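Local coordinates for lactoylglutathione lyase (Pseudomonas aeruginosa, PDB 4MTT), which belongs to the metal-binding glyoxalase/bleomycin resistance protein/dioxygenase superfamily, built from paired beta-alpha-beta-beta-beta modules, at residues E18-A23 / L113-G118. Sequence-based numbering, arbitrary orientation.
Sequences EFYTRA and LEDPDG. With TAM (tris(hydroxyethyl)aminomethane), chain D.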
ATOM      1  N   GLU A  18      11.844   3.676 -13.296  1.00 20.11           N
ATOM      2  CA  GLU A  18      11.997   4.982 -13.946  1.00 20.68           C
ATOM      3  C   GLU A  18      10.910   5.936 -13.427  1.00 22.15           C
ATOM      4  O   GLU A  18      11.209   7.080 -13.115  1.00 19.93           O
ATOM      5  CB  GLU A  18      11.942   4.856 -15.483  1.00 22.46           C
ATOM      6  CG  GLU A  18      13.105   4.066 -16.077  1.00 39.36           C
ATOM      7  CD  GLU A  18      13.036   3.664 -17.545  1.00 65.46           C
ATOM      8  OE1 GLU A  18      12.111   4.115 -18.261  1.00 63.43           O
ATOM      9  OE2 GLU A  18      13.922   2.891 -17.980  1.00 62.42           O
ATOM     10  N   PHE A  19       9.663   5.441 -13.270  1.00 19.90           N
ATOM     11  CA  PHE A  19       8.548   6.249 -12.762  1.00 19.52           C
ATOM     12  C   PHE A  19       8.762   6.728 -11.334  1.00 22.09           C
ATOM     13  O   PHE A  19       8.745   7.940 -11.088  1.00 24.37           O
ATOM     14  CB  PHE A  19       7.203   5.508 -12.910  1.00 21.43           C
ATOM     15  CG  PHE A  19       6.028   6.258 -12.307  1.00 22.14           C
ATOM     16  CD1 PHE A  19       5.365   7.249 -13.032  1.00 25.58           C
ATOM     17  CD2 PHE A  19       5.575   5.960 -11.024  1.00 22.75           C
ATOM     18  CE1 PHE A  19       4.276   7.934 -12.477  1.00 26.21           C
ATOM     19  CE2 PHE A  19       4.486   6.645 -10.471  1.00 25.27           C
ATOM     20  CZ  PHE A  19       3.849   7.640 -11.197  1.00 23.06           C
ATOM     21  N   TYR A  20       8.990   5.794 -10.398  1.00 16.49           N
ATOM     22  CA  TYR A  20       9.155   6.136  -8.997  1.00 16.45           C
ATOM     23  C   TYR A  20      10.350   7.021  -8.669  1.00 23.03           C
ATOM     24  O   TYR A  20      10.220   7.922  -7.830  1.00 22.04           O
ATOM     25  CB  TYR A  20       9.005   4.903  -8.067  1.00 16.92           C
ATOM     26  CG  TYR A  20       7.596   4.341  -8.114  1.00 16.59           C
ATOM     27  CD1 TYR A  20       6.565   4.936  -7.390  1.00 17.92           C
ATOM     28  CD2 TYR A  20       7.272   3.289  -8.968  1.00 16.27           C
ATOM     29  CE1 TYR A  20       5.252   4.495  -7.509  1.00 18.43           C
ATOM     30  CE2 TYR A  20       5.968   2.816  -9.069  1.00 16.82           C
ATOM     31  CZ  TYR A  20       4.962   3.412  -8.320  1.00 21.26           C
ATOM     32  OH  TYR A  20       3.665   2.985  -8.425  1.00 19.54           O
ATOM     33  N   THR A  21      11.493   6.800  -9.354  1.00 21.69           N
ATOM     34  CA  THR A  21      12.712   7.584  -9.115  1.00 22.55           C
ATOM     35  C   THR A  21      12.686   8.963  -9.789  1.00 28.37           C
ATOM     36  O   THR A  21      13.051   9.929  -9.139  1.00 29.61           O
ATOM     37  CB  THR A  21      14.008   6.766  -9.402  1.00 28.60           C
ATOM     38  OG1 THR A  21      14.059   6.399 -10.781  1.00 25.18           O
ATOM     39  CG2 THR A  21      14.124   5.521  -8.529  1.00 25.69           C
ATOM     40  N   ARG A  22      12.225   9.062 -11.053  1.00 25.18           N
ATOM     41  CA  ARG A  22      12.190  10.334 -11.812  1.00 25.82           C
ATOM     42  C   ARG A  22      10.963  11.182 -11.562  1.00 29.75           C
ATOM     43  O   ARG A  22      11.107  12.363 -11.305  1.00 30.06           O
ATOM     44  CB  ARG A  22      12.278  10.101 -13.335  1.00 26.55           C
ATOM     45  CG  ARG A  22      13.436   9.250 -13.808  1.00 36.10           C
ATOM     46  CD  ARG A  22      13.224   8.867 -15.259  1.00 47.56           C
ATOM     47  NE  ARG A  22      14.205   7.887 -15.726  1.00 60.97           N
ATOM     48  CZ  ARG A  22      14.134   7.230 -16.882  1.00 74.22           C
ATOM     49  NH1 ARG A  22      13.077   7.377 -17.676  1.00 54.58           N
ATOM     50  NH2 ARG A  22      15.083   6.369 -17.220  1.00 58.96           N
ATOM     51  N   ALA A  23       9.752  10.620 -11.730  1.00 27.35           N
ATOM     52  CA  ALA A  23       8.523  11.397 -11.535  1.00 27.06           C
ATOM     53  C   ALA A  23       8.249  11.657 -10.059  1.00 31.57           C
ATOM     54  O   ALA A  23       7.694  12.699  -9.733  1.00 34.02           O
ATOM     55  CB  ALA A  23       7.329  10.705 -12.187  1.00 27.24           C
ATOM     56  N   LEU A 113      -1.875  10.448 -10.275  1.00 25.90           N
ATOM     57  CA  LEU A 113      -1.034   9.941 -11.344  1.00 25.30           C
ATOM     58  C   LEU A 113      -1.302   8.462 -11.416  1.00 26.78           C
ATOM     59  O   LEU A 113      -1.840   7.870 -10.465  1.00 25.11           O
ATOM     60  CB  LEU A 113       0.474  10.143 -11.086  1.00 25.82           C
ATOM     61  CG  LEU A 113       0.968  11.440 -10.443  1.00 31.41           C
ATOM     62  CD1 LEU A 113       2.475  11.330 -10.122  1.00 31.49           C
ATOM     63  CD2 LEU A 113       0.703  12.649 -11.350  1.00 30.23           C
ATOM     64  N   GLU A 114      -0.905   7.872 -12.538  1.00 20.90           N
ATOM     65  CA  GLU A 114      -0.939   6.461 -12.812  1.00 21.26           C
ATOM     66  C   GLU A 114       0.483   6.098 -13.179  1.00 27.39           C
ATOM     67  O   GLU A 114       1.124   6.795 -13.988  1.00 27.77           O
ATOM     68  CB  GLU A 114      -1.856   6.145 -13.996  1.00 22.79           C
ATOM     69  CG  GLU A 114      -3.239   5.690 -13.586  1.00 38.33           C
ATOM     70  CD  GLU A 114      -4.083   5.108 -14.706  1.00 62.36           C
ATOM     71  OE1 GLU A 114      -3.517   4.576 -15.690  1.00 55.70           O
ATOM     72  OE2 GLU A 114      -5.327   5.156 -14.575  1.00 60.47           O
ATOM     73  N   ASP A 115       0.988   5.014 -12.575  1.00 22.34           N
ATOM     74  CA  ASP A 115       2.315   4.517 -12.854  1.00 20.70           C
ATOM     75  C   ASP A 115       2.259   3.726 -14.183  1.00 28.89           C
ATOM     76  O   ASP A 115       1.145   3.543 -14.708  1.00 28.55           O
ATOM     77  CB  ASP A 115       2.853   3.711 -11.648  1.00 20.46           C
ATOM     78  CG  ASP A 115       2.399   2.275 -11.467  1.00 21.31           C
ATOM     79  OD1 ASP A 115       1.568   1.794 -12.288  1.00 19.57           O
ATOM     80  OD2 ASP A 115       2.889   1.616 -10.514  1.00 19.05           O
ATOM     81  N   PRO A 116       3.393   3.207 -14.740  1.00 27.62           N
ATOM     82  CA  PRO A 116       3.315   2.484 -16.027  1.00 27.41           C
ATOM     83  C   PRO A 116       2.388   1.279 -16.042  1.00 29.31           C
ATOM     84  O   PRO A 116       1.842   0.961 -17.095  1.00 28.10           O
ATOM     85  CB  PRO A 116       4.781   2.069 -16.286  1.00 28.78           C
ATOM     86  CG  PRO A 116       5.569   3.092 -15.602  1.00 32.97           C
ATOM     87  CD  PRO A 116       4.802   3.336 -14.315  1.00 29.05           C
ATOM     88  N   ASP A 117       2.188   0.634 -14.878  1.00 24.73           N
ATOM     89  CA  ASP A 117       1.316  -0.532 -14.751  1.00 24.25           C
ATOM     90  C   ASP A 117      -0.162  -0.216 -14.559  1.00 30.63           C
ATOM     91  O   ASP A 117      -0.978  -1.143 -14.535  1.00 31.45           O
ATOM     92  CB  ASP A 117       1.800  -1.435 -13.621  1.00 24.95           C
ATOM     93  CG  ASP A 117       3.084  -2.089 -14.008  1.00 25.41           C
ATOM     94  OD1 ASP A 117       3.027  -3.174 -14.607  1.00 28.30           O
ATOM     95  OD2 ASP A 117       4.145  -1.473 -13.792  1.00 28.78           O
ATOM     96  N   GLY A 118      -0.491   1.066 -14.427  1.00 27.57           N
ATOM     97  CA  GLY A 118      -1.864   1.493 -14.203  1.00 27.19           C
ATOM     98  C   GLY A 118      -2.209   1.727 -12.744  1.00 28.91           C
ATOM     99  O   GLY A 118      -3.326   2.161 -12.466  1.00 27.90           O
TER
HETATM  100  C   TAM D 202      -6.682   1.416 -12.201  1.00 68.18           C
HETATM  101  C1  TAM D 202      -8.041   1.293 -11.482  1.00 65.77           C
HETATM  102  C2  TAM D 202      -5.721   0.259 -11.883  1.00 66.13           C
HETATM  103  C3  TAM D 202      -6.910   1.563 -13.720  1.00 72.56           C
HETATM  104  C4  TAM D 202      -9.079   0.296 -12.025  1.00 64.06           C
HETATM  105  C5  TAM D 202      -5.795  -0.268 -10.452  1.00 64.94           C
HETATM  106  C6  TAM D 202      -5.699   1.873 -14.605  1.00 75.30           C
HETATM  107  N   TAM D 202      -6.054   2.643 -11.686  1.00 66.72           N
HETATM  108  O4  TAM D 202      -8.568  -1.043 -12.111  1.00 59.49           O
HETATM  109  O5  TAM D 202      -4.501  -0.538  -9.911  1.00 64.46           O
HETATM  110  O6  TAM D 202      -5.104   0.652 -15.059  1.00 77.47           O
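Helix 13-23 runs past the end of strand 109-114 where the chain turns toward strand 120-125, the CA atoms of Phe19 and Asp115 coming within 6.5 Å. In this glyoxalase-type fold of paired beta-alpha-beta-beta-beta modules, the contact joins helix 13-23 to the hairpin between the antiparallel strands 109-114 and 120-125. That hairpin closes with a type I turn from Asp115 to Gly118, in which Gly118 N bonds back to Asp115 O.

Phe19 has the largest share of the interface. A chi1 of 176°, which sets CG opposite the backbone N, carries the ring straight out from the helix to lay one face over CA and CB of Asp115, the CA sitting 3.7 Å from the ring centroid in a CH-pi contact only 7° off the normal. Nearer the helix, Phe19 CB packs on Pro116 CD at 3.5 Å; at the far end, Phe19 CZ touches Leu113 CD1. Tyr94 meets the same ring edge-to-face.

Tyr20 reaches the turn alongside, its hydroxyl OH donating a hydrogen bond of 2.6 Å to Asp115 OD2 on the anti side, 24° out of the carboxylate plane, which stands nearly perpendicular to the tyrosine ring. The other oxygen, Asp115 OD1, takes a hydrogen bond from Tyr119 N and a weak one from Asp117 N, so the buried carboxylate ties the helix to the turn through separate oxygens. Beyond the turn lies a tris(hydroxyethyl)aminomethane molecule, whose N donates a 2.9 Å hydrogen bond to Gly118 O while its C6 comes 3.3 Å from Glu114 OE2.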